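Local coordinates for protein vanadium-dependent bromoperoxidase (Corallina officinalis, PDB 1QHB) that catalyses the bromination of organic substrates by hydrogen peroxide and bromide, using a bound vanadate ion, and assembles as a homododecamer, at residues V541-N546 and H551-Q556; L380-E385 and E572-T577; S52-F57 and S426-V431. All blocks are in the same frame, centred on the assembly; numbering follows the deposited sequence.

Contact 1: residues V541-N546 and H551-Q556. With PO4 (phosphate ion), chain G.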
ATOM      1  N   VAL A 541      10.460  23.781  44.623  1.00 10.85           N
ATOM      2  CA  VAL A 541       9.432  24.507  43.880  1.00 10.83           C
ATOM      3  C   VAL A 541       8.078  23.842  44.038  1.00 11.88           C
ATOM      4  O   VAL A 541       7.079  24.532  44.250  1.00 14.14           O
ATOM      5  CB  VAL A 541       9.836  24.611  42.409  1.00 13.87           C
ATOM      6  CG1 VAL A 541       8.713  25.184  41.553  1.00  9.80           C
ATOM      7  CG2 VAL A 541      11.143  25.406  42.318  1.00 10.75           C
ATOM      8  N   ALA A 542       7.949  22.544  44.000  1.00 11.70           N
ATOM      9  CA  ALA A 542       6.707  21.801  44.115  1.00 11.60           C
ATOM     10  C   ALA A 542       6.134  21.947  45.516  1.00 12.06           C
ATOM     11  O   ALA A 542       4.939  22.265  45.626  1.00 11.08           O
ATOM     12  CB  ALA A 542       7.028  20.297  43.871  1.00  7.04           C
ATOM     13  N   ILE A 543       7.002  21.738  46.534  1.00 10.50           N
ATOM     14  CA  ILE A 543       6.516  21.860  47.915  1.00 12.43           C
ATOM     15  C   ILE A 543       6.226  23.327  48.249  1.00 12.06           C
ATOM     16  O   ILE A 543       5.310  23.654  49.006  1.00 11.12           O
ATOM     17  CB  ILE A 543       7.473  21.302  48.971  1.00 20.62           C
ATOM     18  CG1 ILE A 543       7.833  19.844  48.783  1.00 16.49           C
ATOM     19  CG2 ILE A 543       6.909  21.571  50.373  1.00 12.86           C
ATOM     20  CD1 ILE A 543       6.734  18.812  48.809  1.00 23.30           C
ATOM     21  N   GLY A 544       6.909  24.271  47.600  1.00  9.56           N
ATOM     22  CA  GLY A 544       6.518  25.672  47.782  1.00  6.00           C
ATOM     23  C   GLY A 544       5.023  25.866  47.496  1.00 12.88           C
ATOM     24  O   GLY A 544       4.418  26.745  48.108  1.00 12.48           O
ATOM     25  N   ARG A 545       4.390  25.140  46.538  1.00 10.33           N
ATOM     26  CA  ARG A 545       2.984  25.366  46.208  1.00 12.27           C
ATOM     27  C   ARG A 545       2.083  24.884  47.350  1.00 12.22           C
ATOM     28  O   ARG A 545       1.086  25.515  47.734  1.00 12.30           O
ATOM     29  CB  ARG A 545       2.537  24.750  44.883  1.00 12.87           C
ATOM     30  CG  ARG A 545       3.361  25.134  43.650  1.00  9.62           C
ATOM     31  CD  ARG A 545       3.092  26.561  43.239  1.00 11.93           C
ATOM     32  NE  ARG A 545       1.764  26.606  42.647  1.00 10.71           N
ATOM     33  CZ  ARG A 545       1.112  27.728  42.284  1.00 11.12           C
ATOM     34  NH1 ARG A 545       1.736  28.862  42.467  1.00 10.39           N
ATOM     35  NH2 ARG A 545      -0.090  27.608  41.770  1.00  7.14           N
ATOM     36  N   ASN A 546       2.514  23.856  48.045  1.00  8.68           N
ATOM     37  CA  ASN A 546       1.889  23.300  49.221  1.00 11.58           C
ATOM     38  C   ASN A 546       1.969  24.289  50.373  1.00 12.73           C
ATOM     39  O   ASN A 546       0.941  24.584  50.986  1.00 12.29           O
ATOM     40  CB  ASN A 546       2.611  22.008  49.633  1.00  8.95           C
ATOM     41  CG  ASN A 546       2.424  20.862  48.662  1.00 16.11           C
ATOM     42  OD1 ASN A 546       1.957  21.057  47.564  1.00 12.85           O
ATOM     43  ND2 ASN A 546       2.790  19.632  49.025  1.00 12.70           N
ATOM     44  N   HIS A 551      -1.702  23.073  46.903  1.00 11.53           N
ATOM     45  CA  HIS A 551      -1.572  21.689  46.488  1.00 11.97           C
ATOM     46  C   HIS A 551      -1.408  20.775  47.706  1.00 13.72           C
ATOM     47  O   HIS A 551      -0.959  21.240  48.771  1.00 13.39           O
ATOM     48  CB  HIS A 551      -0.301  21.485  45.618  1.00  8.41           C
ATOM     49  CG  HIS A 551      -0.661  21.726  44.173  1.00 12.53           C
ATOM     50  ND1 HIS A 551      -1.631  21.006  43.524  1.00  8.63           N
ATOM     51  CD2 HIS A 551      -0.264  22.682  43.325  1.00  9.10           C
ATOM     52  CE1 HIS A 551      -1.747  21.484  42.295  1.00 10.04           C
ATOM     53  NE2 HIS A 551      -0.951  22.509  42.147  1.00 11.42           N
ATOM     54  N   TYR A 552      -1.629  19.491  47.509  1.00 11.35           N
ATOM     55  CA  TYR A 552      -1.330  18.510  48.548  1.00  9.72           C
ATOM     56  C   TYR A 552      -0.050  17.780  48.225  1.00 11.84           C
ATOM     57  O   TYR A 552       0.340  17.762  47.029  1.00 11.48           O
ATOM     58  CB  TYR A 552      -2.407  17.418  48.552  1.00 10.40           C
ATOM     59  CG  TYR A 552      -3.836  17.902  48.518  1.00 11.12           C
ATOM     60  CD1 TYR A 552      -4.479  18.208  47.323  1.00  7.78           C
ATOM     61  CD2 TYR A 552      -4.532  18.012  49.712  1.00  7.99           C
ATOM     62  CE1 TYR A 552      -5.794  18.626  47.282  1.00  7.47           C
ATOM     63  CE2 TYR A 552      -5.884  18.413  49.679  1.00 11.28           C
ATOM     64  CZ  TYR A 552      -6.476  18.718  48.475  1.00 10.41           C
ATOM     65  OH  TYR A 552      -7.803  19.086  48.501  1.00 10.15           O
ATOM     66  N   PHE A 553       0.557  17.070  49.160  1.00 11.21           N
ATOM     67  CA  PHE A 553       1.756  16.264  48.822  1.00 10.39           C
ATOM     68  C   PHE A 553       1.606  15.372  47.596  1.00 11.84           C
ATOM     69  O   PHE A 553       2.490  15.322  46.724  1.00 11.00           O
ATOM     70  CB  PHE A 553       2.100  15.406  50.052  1.00  8.36           C
ATOM     71  CG  PHE A 553       3.433  14.699  49.820  1.00  9.89           C
ATOM     72  CD1 PHE A 553       4.624  15.351  50.037  1.00  8.32           C
ATOM     73  CD2 PHE A 553       3.468  13.377  49.362  1.00  6.42           C
ATOM     74  CE1 PHE A 553       5.843  14.720  49.828  1.00  9.19           C
ATOM     75  CE2 PHE A 553       4.662  12.784  49.163  1.00 12.34           C
ATOM     76  CZ  PHE A 553       5.864  13.419  49.382  1.00  6.56           C
ATOM     77  N   SER A 554       0.558  14.573  47.470  1.00  8.46           N
ATOM     78  CA  SER A 554       0.333  13.584  46.428  1.00  8.15           C
ATOM     79  C   SER A 554       0.217  14.209  45.046  1.00 10.49           C
ATOM     80  O   SER A 554       0.684  13.628  44.045  1.00 12.61           O
ATOM     81  CB  SER A 554      -0.927  12.737  46.708  1.00  6.77           C
ATOM     82  OG  SER A 554      -2.034  13.647  46.917  1.00 10.29           O
ATOM     83  N   ASP A 555      -0.284  15.423  44.912  1.00  9.42           N
ATOM     84  CA  ASP A 555      -0.341  16.143  43.685  1.00  9.72           C
ATOM     85  C   ASP A 555       1.085  16.360  43.141  1.00 11.21           C
ATOM     86  O   ASP A 555       1.346  16.289  41.927  1.00 11.15           O
ATOM     87  CB  ASP A 555      -0.868  17.590  43.893  1.00  8.10           C
ATOM     88  CG  ASP A 555      -2.318  17.705  44.320  1.00 12.19           C
ATOM     89  OD1 ASP A 555      -3.135  16.735  44.215  1.00 11.78           O
ATOM     90  OD2 ASP A 555      -2.649  18.883  44.691  1.00 12.94           O
ATOM     91  N   GLN A 556       1.975  16.770  44.042  1.00  8.36           N
ATOM     92  CA  GLN A 556       3.356  17.085  43.680  1.00 10.21           C
ATOM     93  C   GLN A 556       4.160  15.852  43.289  1.00  9.56           C
ATOM     94  O   GLN A 556       4.765  15.758  42.203  1.00 11.93           O
ATOM     95  CB  GLN A 556       4.047  17.855  44.834  1.00  8.48           C
ATOM     96  CG  GLN A 556       3.314  19.114  45.253  1.00 12.61           C
ATOM     97  CD  GLN A 556       2.647  19.887  44.152  1.00 14.15           C
ATOM     98  OE1 GLN A 556       1.624  19.517  43.601  1.00 21.93           O
ATOM     99  NE2 GLN A 556       3.142  21.018  43.708  1.00 10.82           N
TER
HETATM  100  P   PO4 G3000      -0.264  24.738  39.778  1.00 11.64           P
HETATM  101  O1  PO4 G3000      -1.150  25.192  40.884  1.00 14.53           O
HETATM  102  O2  PO4 G3000       1.114  24.438  40.260  1.00 15.34           O
HETATM  103  O3  PO4 G3000      -0.223  25.778  38.736  1.00 17.49           O
HETATM  104  O4  PO4 G3000      -0.881  23.468  39.242  1.00 15.84           O
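Arg545 and His551 meet at the vanadate site of the PAP2-like haloperoxidase fold, where helix 530-548 passes through a short connection into helix 553-574. CB of Arg545 lies 3.8 Å from CD2 of His551, at the edge of the imidazole ring and in its plane. Both side chains converge on a phosphate ion, probably a crystallisation additive, occupying the place where vanadate is expected. NH2 of Arg545 donates to phosphate O1 at 2.8 Å with an N-H...O angle of 161°, and that oxygen lies in plane at the guanidinium edge. Bends at chi2 and chi3 (both -73°) curl the arginine chain round to the anion. From the other residue, NE2 of His551 reaches phosphate O4 at 3.1 Å and bonds O1 more weakly; in related vanadium haloperoxidases the equivalent histidine bonds the metal itself. Lys398, Arg406, Ser483, Gly484 and His485 complete the set of donors round the phosphate.

The second shell fixes the imidazole. ND1 of His551 gives a nearly straight bond, 2.6 Å long, to OD2 of Asp555, and because the carboxylate oxygen lies in the ring plane, this bond opposes rotation of the ring. The backbone N of Tyr552 reaches the same OD2 from the opposite face of the carboxylate, while Arg404 forms a salt bridge with OD1. OE1 of Gln556 lies over one face of the His551 ring, displaced from its centre. Beside these groups, CG of Gln556 passes 3.3 Å from OD1 of Asn546. NE2 of Gln556 bonds Ser483 OG and, at 2.9 Å, the carbonyl O of Ala542; Arg545 N grips that oxygen from the opposite face of the carbonyl plane.

Contact 2: residues L380-E385 and E572-T577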
ATOM      1  N   LEU A 380      20.086  24.579  26.794  1.00 11.16           N
ATOM      2  CA  LEU A 380      19.299  25.781  27.107  1.00 11.80           C
ATOM      3  C   LEU A 380      17.991  25.746  26.340  1.00 12.06           C
ATOM      4  O   LEU A 380      17.010  26.151  26.975  1.00 10.92           O
ATOM      5  CB  LEU A 380      20.061  27.066  26.790  1.00  6.01           C
ATOM      6  CG  LEU A 380      21.165  27.436  27.808  1.00 14.39           C
ATOM      7  CD1 LEU A 380      22.060  28.493  27.187  1.00  8.10           C
ATOM      8  CD2 LEU A 380      20.526  27.931  29.092  1.00  9.57           C
ATOM      9  N   SER A 381      17.918  25.219  25.105  1.00 13.49           N
ATOM     10  CA  SER A 381      16.601  25.143  24.464  1.00 11.36           C
ATOM     11  C   SER A 381      15.781  23.950  24.935  1.00 10.85           C
ATOM     12  O   SER A 381      14.560  23.995  25.080  1.00 12.17           O
ATOM     13  CB  SER A 381      16.735  25.071  22.949  1.00 13.79           C
ATOM     14  OG  SER A 381      16.883  26.356  22.371  1.00 21.93           O
ATOM     15  N   LEU A 382      16.480  22.841  25.144  1.00 10.99           N
ATOM     16  CA  LEU A 382      15.831  21.585  25.531  1.00 12.18           C
ATOM     17  C   LEU A 382      15.190  21.684  26.901  1.00 13.11           C
ATOM     18  O   LEU A 382      14.067  21.191  27.073  1.00 12.84           O
ATOM     19  CB  LEU A 382      16.823  20.427  25.424  1.00 17.58           C
ATOM     20  CG  LEU A 382      16.351  18.978  25.390  1.00 21.32           C
ATOM     21  CD1 LEU A 382      15.177  18.807  24.444  1.00 10.00           C
ATOM     22  CD2 LEU A 382      17.468  18.021  24.977  1.00 22.37           C
ATOM     23  N   VAL A 383      15.796  22.395  27.877  1.00 11.38           N
ATOM     24  CA  VAL A 383      15.185  22.425  29.204  1.00 10.09           C
ATOM     25  C   VAL A 383      13.871  23.180  29.220  1.00 12.28           C
ATOM     26  O   VAL A 383      12.974  23.010  30.074  1.00 11.60           O
ATOM     27  CB  VAL A 383      16.231  22.989  30.179  1.00 13.53           C
ATOM     28  CG1 VAL A 383      16.489  24.477  29.936  1.00  8.99           C
ATOM     29  CG2 VAL A 383      15.743  22.805  31.605  1.00 12.49           C
ATOM     30  N   THR A 384      13.766  24.176  28.339  1.00 10.61           N
ATOM     31  CA  THR A 384      12.569  25.033  28.297  1.00 13.58           C
ATOM     32  C   THR A 384      11.519  24.458  27.371  1.00 12.79           C
ATOM     33  O   THR A 384      10.346  24.586  27.688  1.00 13.25           O
ATOM     34  CB  THR A 384      12.904  26.465  27.799  1.00 15.71           C
ATOM     35  OG1 THR A 384      13.533  26.356  26.510  1.00 14.55           O
ATOM     36  CG2 THR A 384      13.895  27.151  28.718  1.00  9.50           C
ATOM     37  N   GLU A 385      11.904  23.763  26.299  1.00 14.70           N
ATOM     38  CA  GLU A 385      10.902  23.250  25.337  1.00 12.51           C
ATOM     39  C   GLU A 385      10.076  22.100  25.869  1.00 11.80           C
ATOM     40  O   GLU A 385       8.936  21.929  25.422  1.00 11.73           O
ATOM     41  CB  GLU A 385      11.559  22.867  24.020  1.00 11.57           C
ATOM     42  CG  GLU A 385      11.827  21.383  23.763  1.00 11.31           C
ATOM     43  CD  GLU A 385      12.584  21.149  22.471  1.00 19.03           C
ATOM     44  OE1 GLU A 385      13.559  21.882  22.206  1.00 16.19           O
ATOM     45  OE2 GLU A 385      12.240  20.230  21.665  1.00 14.93           O
ATOM     46  N   GLU A 572      13.974  10.189  23.808  1.00  6.18           N
ATOM     47  CA  GLU A 572      14.005   8.975  22.962  1.00 11.51           C
ATOM     48  C   GLU A 572      13.643   9.227  21.498  1.00 10.13           C
ATOM     49  O   GLU A 572      14.284   8.666  20.617  1.00  9.74           O
ATOM     50  CB  GLU A 572      13.037   7.864  23.405  1.00  9.88           C
ATOM     51  CG  GLU A 572      13.403   7.393  24.821  1.00 22.82           C
ATOM     52  CD  GLU A 572      12.399   6.382  25.351  1.00 35.31           C
ATOM     53  OE1 GLU A 572      11.257   6.359  24.833  1.00 30.90           O
ATOM     54  OE2 GLU A 572      12.772   5.627  26.277  1.00 36.17           O
ATOM     55  N   GLU A 573      12.624  10.051  21.280  1.00  7.36           N
ATOM     56  CA  GLU A 573      12.223  10.390  19.915  1.00  9.26           C
ATOM     57  C   GLU A 573      13.266  11.238  19.203  1.00 11.18           C
ATOM     58  O   GLU A 573      13.486  10.957  18.006  1.00 10.09           O
ATOM     59  CB  GLU A 573      10.889  11.126  19.946  1.00  5.86           C
ATOM     60  CG  GLU A 573       9.754  10.129  20.190  1.00  6.02           C
ATOM     61  CD  GLU A 573       8.494  10.887  20.613  1.00  9.77           C
ATOM     62  OE1 GLU A 573       8.094  11.875  19.961  1.00  9.72           O
ATOM     63  OE2 GLU A 573       7.942  10.425  21.635  1.00 10.90           O
ATOM     64  N   GLN A 574      13.888  12.140  19.924  1.00 10.12           N
ATOM     65  CA  GLN A 574      14.936  12.976  19.369  1.00  9.01           C
ATOM     66  C   GLN A 574      16.216  12.231  19.098  1.00 11.76           C
ATOM     67  O   GLN A 574      17.025  12.678  18.264  1.00 12.77           O
ATOM     68  CB  GLN A 574      15.222  14.138  20.336  1.00  8.23           C
ATOM     69  CG  GLN A 574      14.173  15.237  20.102  1.00  9.07           C
ATOM     70  CD  GLN A 574      14.531  16.480  20.948  1.00 14.75           C
ATOM     71  OE1 GLN A 574      15.555  16.540  21.606  1.00 13.43           O
ATOM     72  NE2 GLN A 574      13.654  17.471  20.895  1.00  6.69           N
ATOM     73  N   SER A 575      16.414  11.046  19.657  1.00 10.99           N
ATOM     74  CA  SER A 575      17.619  10.277  19.428  1.00 10.96           C
ATOM     75  C   SER A 575      17.664   9.786  17.994  1.00 12.36           C
ATOM     76  O   SER A 575      18.757   9.541  17.487  1.00 12.47           O
ATOM     77  CB  SER A 575      17.739   9.089  20.387  1.00 10.16           C
ATOM     78  OG  SER A 575      16.748   8.115  20.098  1.00 18.93           O
ATOM     79  N   LEU A 576      16.544   9.720  17.268  1.00 11.21           N
ATOM     80  CA  LEU A 576      16.566   9.304  15.881  1.00 10.11           C
ATOM     81  C   LEU A 576      17.128  10.377  14.977  1.00 11.66           C
ATOM     82  O   LEU A 576      17.464  10.048  13.855  1.00 14.05           O
ATOM     83  CB  LEU A 576      15.174   8.914  15.410  1.00 13.30           C
ATOM     84  CG  LEU A 576      14.496   7.783  16.221  1.00 19.12           C
ATOM     85  CD1 LEU A 576      13.063   7.658  15.730  1.00 17.12           C
ATOM     86  CD2 LEU A 576      15.240   6.473  16.059  1.00 14.48           C
ATOM     87  N   THR A 577      17.322  11.613  15.426  1.00 10.43           N
ATOM     88  CA  THR A 577      17.793  12.669  14.556  1.00 10.77           C
ATOM     89  C   THR A 577      19.274  12.845  14.417  1.00 11.71           C
ATOM     90  O   THR A 577      19.677  13.602  13.526  1.00 11.46           O
ATOM     91  CB  THR A 577      17.200  14.015  15.095  1.00 12.00           C
ATOM     92  OG1 THR A 577      17.712  14.265  16.422  1.00 12.13           O
ATOM     93  CG2 THR A 577      15.698  13.942  15.194  1.00  3.97           C
TER
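The amide of Gln574 and the carboxylate of Glu385 approach from opposite directions with their planes 71° apart, so the two flat groups do not stack. They touch through single atoms: NE2 of Gln574 comes 3.2 Å from OE2 of Glu385, and the N-H...O angle of 126° makes this a weak hydrogen bond. At the other corner of the amide, OE1 of Gln574 rests 3.7 Å from methyl CD1 of Leu382, with CD2 of the same leucine slightly farther off. An extended chain beyond CG (chi2 -174°) helps Gln574 span the 10.6 Å between CA of Leu382 and its own CA.

The stronger partner of NE2 is Glu135 OE1, and OE2 of Glu135 lies near OE2 of Glu385; the amide therefore donates to two carboxylates whose like charges may be partly relieved by it. OE1 of Glu385 forms a salt bridge with Arg389 of a neighbouring subunit, to which Ser381 and Thr384 also bond. With an alanine at Gln574, Glu385 and Glu135 would probably lose the donor they share, leaving their like charges less well compensated.

Burying just 93 Å² between the two segments, the contact is a polar bridge between helix 376-402 and the end of helix 553-574. Leu382 also packs on helix 484-499, Leu380 on helix 337-349, and Glu573 and Leu576 on helix 11-28.

Contact 3: residues S52-F57 and S426-V431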
ATOM      1  N   SER A  52     -23.541  15.828  44.876  1.00 13.68           N
ATOM      2  CA  SER A  52     -23.292  17.168  45.397  1.00 14.33           C
ATOM      3  C   SER A  52     -21.968  17.757  44.913  1.00 15.88           C
ATOM      4  O   SER A  52     -21.748  18.978  45.032  1.00 15.95           O
ATOM      5  CB  SER A  52     -23.257  17.069  46.931  1.00 11.28           C
ATOM      6  OG  SER A  52     -22.178  16.152  47.276  1.00 16.56           O
ATOM      7  N   PHE A  53     -21.054  16.908  44.451  1.00 14.23           N
ATOM      8  CA  PHE A  53     -19.762  17.305  43.921  1.00 12.55           C
ATOM      9  C   PHE A  53     -18.865  17.972  44.944  1.00 14.42           C
ATOM     10  O   PHE A  53     -17.969  18.686  44.513  1.00 14.61           O
ATOM     11  CB  PHE A  53     -19.972  18.237  42.721  1.00  9.86           C
ATOM     12  CG  PHE A  53     -20.594  17.490  41.567  1.00 10.85           C
ATOM     13  CD1 PHE A  53     -19.968  16.387  40.999  1.00 10.09           C
ATOM     14  CD2 PHE A  53     -21.832  17.889  41.096  1.00 11.37           C
ATOM     15  CE1 PHE A  53     -20.571  15.651  39.971  1.00 11.99           C
ATOM     16  CE2 PHE A  53     -22.445  17.179  40.059  1.00 11.18           C
ATOM     17  CZ  PHE A  53     -21.802  16.061  39.510  1.00 11.10           C
ATOM     18  N   ILE A  54     -18.953  17.656  46.257  1.00 13.10           N
ATOM     19  CA  ILE A  54     -18.130  18.286  47.263  1.00 12.53           C
ATOM     20  C   ILE A  54     -16.661  17.889  47.214  1.00 15.93           C
ATOM     21  O   ILE A  54     -15.820  18.532  47.882  1.00 15.67           O
ATOM     22  CB  ILE A  54     -18.646  18.012  48.716  1.00  9.57           C
ATOM     23  CG1 ILE A  54     -18.653  16.547  49.078  1.00 14.61           C
ATOM     24  CG2 ILE A  54     -20.055  18.615  48.938  1.00 12.29           C
ATOM     25  CD1 ILE A  54     -19.029  16.205  50.500  1.00 12.63           C
ATOM     26  N   GLY A  55     -16.326  16.779  46.521  1.00 14.31           N
ATOM     27  CA  GLY A  55     -14.901  16.355  46.546  1.00 12.24           C
ATOM     28  C   GLY A  55     -14.285  16.727  45.196  1.00 14.16           C
ATOM     29  O   GLY A  55     -13.164  16.298  44.918  1.00 13.24           O
ATOM     30  N   SER A  56     -14.993  17.562  44.429  1.00  6.10           N
ATOM     31  CA  SER A  56     -14.556  17.943  43.112  1.00  9.72           C
ATOM     32  C   SER A  56     -14.209  19.419  42.955  1.00 12.15           C
ATOM     33  O   SER A  56     -14.742  20.281  43.660  1.00 11.59           O
ATOM     34  CB  SER A  56     -15.693  17.669  42.062  1.00 10.90           C
ATOM     35  OG  SER A  56     -15.994  16.267  42.122  1.00 13.74           O
ATOM     36  N   PHE A  57     -13.380  19.720  41.946  1.00 11.26           N
ATOM     37  CA  PHE A  57     -13.050  21.139  41.742  1.00 11.91           C
ATOM     38  C   PHE A  57     -14.279  21.851  41.229  1.00 14.41           C
ATOM     39  O   PHE A  57     -14.750  21.475  40.177  1.00  9.28           O
ATOM     40  CB  PHE A  57     -11.982  21.269  40.666  1.00  9.86           C
ATOM     41  CG  PHE A  57     -11.615  22.651  40.259  1.00 11.91           C
ATOM     42  CD1 PHE A  57     -10.750  23.427  40.994  1.00  7.28           C
ATOM     43  CD2 PHE A  57     -12.140  23.167  39.065  1.00  3.42           C
ATOM     44  CE1 PHE A  57     -10.432  24.707  40.576  1.00  7.93           C
ATOM     45  CE2 PHE A  57     -11.786  24.428  38.627  1.00  9.13           C
ATOM     46  CZ  PHE A  57     -10.958  25.195  39.402  1.00  9.35           C
ATOM     47  N   SER A 426     -25.667  18.625  61.426  1.00 34.85           N
ATOM     48  CA  SER A 426     -24.810  17.806  60.590  1.00 33.03           C
ATOM     49  C   SER A 426     -24.693  18.385  59.191  1.00 32.26           C
ATOM     50  O   SER A 426     -25.726  18.561  58.544  1.00 30.06           O
ATOM     51  CB  SER A 426     -25.260  16.353  60.483  1.00 39.67           C
ATOM     52  OG  SER A 426     -25.367  15.782  61.783  1.00 50.86           O
ATOM     53  N   VAL A 427     -23.468  18.739  58.811  1.00 24.95           N
ATOM     54  CA  VAL A 427     -23.265  19.263  57.460  1.00 23.09           C
ATOM     55  C   VAL A 427     -21.994  18.561  56.969  1.00 22.97           C
ATOM     56  O   VAL A 427     -20.983  18.591  57.678  1.00 20.60           O
ATOM     57  CB  VAL A 427     -23.162  20.779  57.315  1.00 24.35           C
ATOM     58  CG1 VAL A 427     -23.117  21.180  55.846  1.00 22.45           C
ATOM     59  CG2 VAL A 427     -24.323  21.533  57.948  1.00 24.63           C
ATOM     60  N   PHE A 428     -22.055  17.891  55.810  1.00 20.66           N
ATOM     61  CA  PHE A 428     -20.848  17.218  55.304  1.00 19.37           C
ATOM     62  C   PHE A 428     -20.272  16.193  56.277  1.00 20.07           C
ATOM     63  O   PHE A 428     -19.096  16.152  56.652  1.00 19.71           O
ATOM     64  CB  PHE A 428     -19.758  18.211  54.895  1.00 21.08           C
ATOM     65  CG  PHE A 428     -20.140  19.305  53.949  1.00 17.18           C
ATOM     66  CD1 PHE A 428     -21.054  19.109  52.920  1.00 13.10           C
ATOM     67  CD2 PHE A 428     -19.590  20.577  54.091  1.00 17.10           C
ATOM     68  CE1 PHE A 428     -21.378  20.134  52.052  1.00 12.98           C
ATOM     69  CE2 PHE A 428     -19.928  21.620  53.228  1.00 15.70           C
ATOM     70  CZ  PHE A 428     -20.815  21.389  52.196  1.00 15.32           C
ATOM     71  N   PRO A 429     -21.080  15.186  56.579  1.00 21.08           N
ATOM     72  CA  PRO A 429     -20.724  14.090  57.460  1.00 20.80           C
ATOM     73  C   PRO A 429     -19.570  13.297  56.932  1.00 21.81           C
ATOM     74  O   PRO A 429     -18.719  12.759  57.669  1.00 22.25           O
ATOM     75  CB  PRO A 429     -22.006  13.279  57.611  1.00 22.98           C
ATOM     76  CG  PRO A 429     -22.845  13.622  56.442  1.00 21.33           C
ATOM     77  CD  PRO A 429     -22.494  15.055  56.117  1.00 20.49           C
ATOM     78  N   GLU A 430     -19.332  13.339  55.626  1.00 20.94           N
ATOM     79  CA  GLU A 430     -18.220  12.672  54.965  1.00 21.51           C
ATOM     80  C   GLU A 430     -16.889  13.149  55.524  1.00 22.02           C
ATOM     81  O   GLU A 430     -15.925  12.390  55.466  1.00 24.85           O
ATOM     82  CB  GLU A 430     -18.274  12.914  53.450  1.00 26.70           C
ATOM     83  CG  GLU A 430     -19.591  12.468  52.820  1.00 24.12           C
ATOM     84  CD  GLU A 430     -20.593  13.592  52.729  1.00 34.43           C
ATOM     85  OE1 GLU A 430     -20.694  14.393  53.681  1.00 32.05           O
ATOM     86  OE2 GLU A 430     -21.338  13.817  51.752  1.00 44.26           O
ATOM     87  N   VAL A 431     -16.775  14.395  56.043  1.00 22.34           N
ATOM     88  CA  VAL A 431     -15.477  14.769  56.611  1.00 21.32           C
ATOM     89  C   VAL A 431     -15.446  14.641  58.130  1.00 22.97           C
ATOM     90  O   VAL A 431     -14.492  15.149  58.736  1.00 21.99           O
ATOM     91  CB  VAL A 431     -15.022  16.142  56.105  1.00 24.66           C
ATOM     92  CG1 VAL A 431     -14.913  16.119  54.563  1.00 22.00           C
ATOM     93  CG2 VAL A 431     -15.918  17.278  56.510  1.00 19.29           C
TER
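Ile54 carries this contact from its side, setting one methyl against the CD1-CE1 side of the Phe428 ring and the other over the Glu430 carboxylate, in a loop-to-loop packing with no hydrogen bond across it. The segment reaches that point through Ser52, which is tied to Tyr43 by backbone bonding and by a weak bond from its side chain. Phe53 follows with left-handed backbone angles and sends its ring elsewhere, against Leu41, Ile69 and Phe75. It also starts a type I beta turn ending at Ser56, closed by Ser56 N to Phe53 O at 3.2 Å.

Ile54 takes the first corner of that turn. Its CG1 lies between the backbone N and carbonyl carbon (chi1 61°), and this rotation directs the two branches to different partners. Ile54 CG2 touches Phe428 CE1 at 3.7 Å, the two side chains lying alongside one another and pointing opposite ways. Ile54 CD1 ends 3.5 Å from OE2 of Glu430. The bend at chi2 (93°) turns the Glu430 carboxylate so that this methyl lies over one of its faces, a van der Waals contact and not a polar bond. Beyond Gly55, Ser56 lies against Phe75, and Phe57 packs on Pro479 while its backbone bonds Arg403.

In the partner loop, one face of the Phe428 ring is filled by CG1 of Val427, 3.9 Å above its centre, and the ring also packs on Leu413 and Val416 of helix 407-422. Val431 N bonds Phe428 O at 3.0 Å. A type I turn thus packs by its corner isoleucine against a loop with a short 3-10 segment, Pro429-Glu430, leading to Val431 at the N-cap of helix 432-437.

From the N terminus, the loop 52-57 comes first and pairs with 426-431 in contact 3, with 368 residues between them. Inside that span, segment 380-385 of helix 376-402 opens contact 2, which closes at 572-577; contacts 2 and 3 therefore cross, centres about 44 Å apart on opposite sides of the chain's centre. Contact 1 begins after contact 3 has closed and is nested within contact 2, joining consecutive helices across four residues. Helix 553-574 takes part in contacts 1 and 2: its first turn, with the residues just before it, belongs to contact 1, its C-terminal part to contact 2. Contact 3 ties the loop between helices 11-28 and 72-84 to the loop between helices 407-422 and 432-437.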